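Local coordinates for hypothetical protein (Bacteroides caccae, PDB 4M8R) that is of unknown function but pairs an N-terminal Ig-like domain with a WD40-like, probably beta-propeller, domain, at residues T24-P27 with G28-V31. Sequence-based numbering, arbitrary orientation.
Sequences TVKP and GDIV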
ATOM      1  N   THR A  24      16.227   0.790  32.229  1.00 41.73           N
ATOM      2  CA  THR A  24      16.504   0.695  30.811  1.00 41.40           C
ATOM      3  C   THR A  24      17.438  -0.491  30.564  1.00 40.52           C
ATOM      4  O   THR A  24      18.472  -0.626  31.219  1.00 40.94           O
ATOM      5  CB  THR A  24      17.120   2.002  30.274  1.00 43.79           C
ATOM      6  OG1 THR A  24      16.181   3.072  30.450  1.00 45.14           O
ATOM      7  CG2 THR A  24      17.456   1.876  28.786  1.00 44.06           C
ATOM      8  N   VAL A  25      17.063  -1.346  29.625  1.00 38.64           N
ATOM      9  CA  VAL A  25      17.871  -2.509  29.277  1.00 39.92           C
ATOM     10  C   VAL A  25      18.130  -2.505  27.775  1.00 40.78           C
ATOM     11  O   VAL A  25      17.431  -1.830  27.031  1.00 41.76           O
ATOM     12  CB  VAL A  25      17.188  -3.826  29.709  1.00 40.26           C
ATOM     13  CG1 VAL A  25      17.031  -3.866  31.219  1.00 40.74           C
ATOM     14  CG2 VAL A  25      15.830  -4.000  29.043  1.00 38.92           C
ATOM     15  N   LYS A  26      19.142  -3.243  27.335  1.00 43.55           N
ATOM     16  CA  LYS A  26      19.521  -3.258  25.920  1.00 44.39           C
ATOM     17  C   LYS A  26      19.133  -4.572  25.246  1.00 41.45           C
ATOM     18  O   LYS A  26      19.136  -5.623  25.882  1.00 40.71           O
ATOM     19  CB  LYS A  26      21.027  -3.028  25.770  1.00 48.49           C
ATOM     20  CG  LYS A  26      21.460  -1.601  26.078  1.00 55.52           C
ATOM     21  CD  LYS A  26      22.976  -1.464  26.161  1.00 62.68           C
ATOM     22  CE  LYS A  26      23.529  -2.088  27.436  1.00 71.69           C
ATOM     23  NZ  LYS A  26      24.880  -1.560  27.788  1.00 80.98           N
ATOM     24  N   PRO A  27      18.796  -4.517  23.950  1.00 37.50           N
ATOM     25  CA  PRO A  27      18.650  -5.743  23.186  1.00 36.83           C
ATOM     26  C   PRO A  27      19.875  -6.635  23.335  1.00 37.32           C
ATOM     27  O   PRO A  27      20.997  -6.151  23.213  1.00 38.47           O
ATOM     28  CB  PRO A  27      18.528  -5.242  21.747  1.00 36.00           C
ATOM     29  CG  PRO A  27      17.889  -3.912  21.882  1.00 35.29           C
ATOM     30  CD  PRO A  27      18.419  -3.331  23.165  1.00 36.72           C
ATOM     31  N   GLY A  28      19.656  -7.919  23.606  1.00 37.75           N
ATOM     32  CA  GLY A  28      20.749  -8.863  23.847  1.00 39.49           C
ATOM     33  C   GLY A  28      21.069  -9.092  25.319  1.00 40.91           C
ATOM     34  O   GLY A  28      21.722 -10.079  25.654  1.00 41.63           O
ATOM     35  N   ASP A  29      20.642  -8.173  26.188  1.00 41.57           N
ATOM     36  CA  ASP A  29      20.850  -8.300  27.633  1.00 42.25           C
ATOM     37  C   ASP A  29      20.033  -9.437  28.211  1.00 42.71           C
ATOM     38  O   ASP A  29      19.007  -9.834  27.648  1.00 43.64           O
ATOM     39  CB  ASP A  29      20.433  -7.017  28.379  1.00 42.24           C
ATOM     40  CG  ASP A  29      21.460  -5.909  28.285  1.00 44.27           C
ATOM     41  OD1 ASP A  29      22.550  -6.127  27.708  1.00 46.09           O
ATOM     42  OD2 ASP A  29      21.178  -4.812  28.828  1.00 45.90           O
ATOM     43  N   ILE A  30      20.495  -9.941  29.350  1.00 43.79           N
ATOM     44  CA  ILE A  30      19.752 -10.904  30.144  1.00 43.78           C
ATOM     45  C   ILE A  30      18.952 -10.173  31.214  1.00 41.19           C
ATOM     46  O   ILE A  30      19.509  -9.395  31.986  1.00 43.17           O
ATOM     47  CB  ILE A  30      20.704 -11.885  30.855  1.00 48.34           C
ATOM     48  CG1 ILE A  30      21.548 -12.668  29.843  1.00 49.41           C
ATOM     49  CG2 ILE A  30      19.922 -12.839  31.748  1.00 50.17           C
ATOM     50  CD1 ILE A  30      20.738 -13.536  28.904  1.00 48.39           C
ATOM     51  N   VAL A  31      17.651 -10.425  31.256  1.00 38.12           N
ATOM     52  CA  VAL A  31      16.785  -9.914  32.315  1.00 38.17           C
ATOM     53  C   VAL A  31      16.382 -11.069  33.229  1.00 39.62           C
ATOM     54  O   VAL A  31      16.123 -12.174  32.758  1.00 40.07           O
ATOM     55  CB  VAL A  31      15.543  -9.226  31.715  1.00 36.82           C
ATOM     56  CG1 VAL A  31      14.420  -9.089  32.735  1.00 37.08           C
ATOM     57  CG2 VAL A  31      15.935  -7.867  31.159  1.00 36.84           C
TER
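Lys-26 and Asp-29 close a type II beta turn, a local contact within one continuous run of chain that links strand 24-25 to strand 30-36 in the N-terminal Ig-like domain. The turn shows how a short connection can carry the chain from a strand paired with 99-108 to one paired with 76-80, consistent with a crossing between the two layers of an Ig-like sandwich: Val-25 hydrogen-bonds through its backbone to Leu-107, whereas Val-31 pairs with Ile-79. Pro-27 and Gly-28 occupy the two corners. With phi at 97° and psi at -19°, Gly-28 takes a conformation in which a side chain would collide with the carbonyl oxygen of Pro-27. The closing bond runs from Asp-29 N to Lys-26 O at 3.0 Å, reaching the oxygen from above the carbonyl plane. Asp-29 then grips the same residue a second time. Its carboxylate swings back across the turn, CG lying beside its own backbone N, and OD2 of Asp-29 accepts Lys-26 N at 3.0 Å in a fairly straight bond that arrives 61° out of the carboxylate plane. With an alanine here the carboxylate is gone, and Lys-26 N would probably be left without this acceptor, the turn then relying on its backbone bond. NZ of Lys-26 lies 5.0 Å from OD2 of Asp-29, too far for a salt bridge, though the opposite charges may attract weakly. Beyond the turn the strands' buried side chains converge, Val-25 and Val-31 crossing at about a right angle with CG1 of Val-25 4.1 Å from CG2 of Val-31.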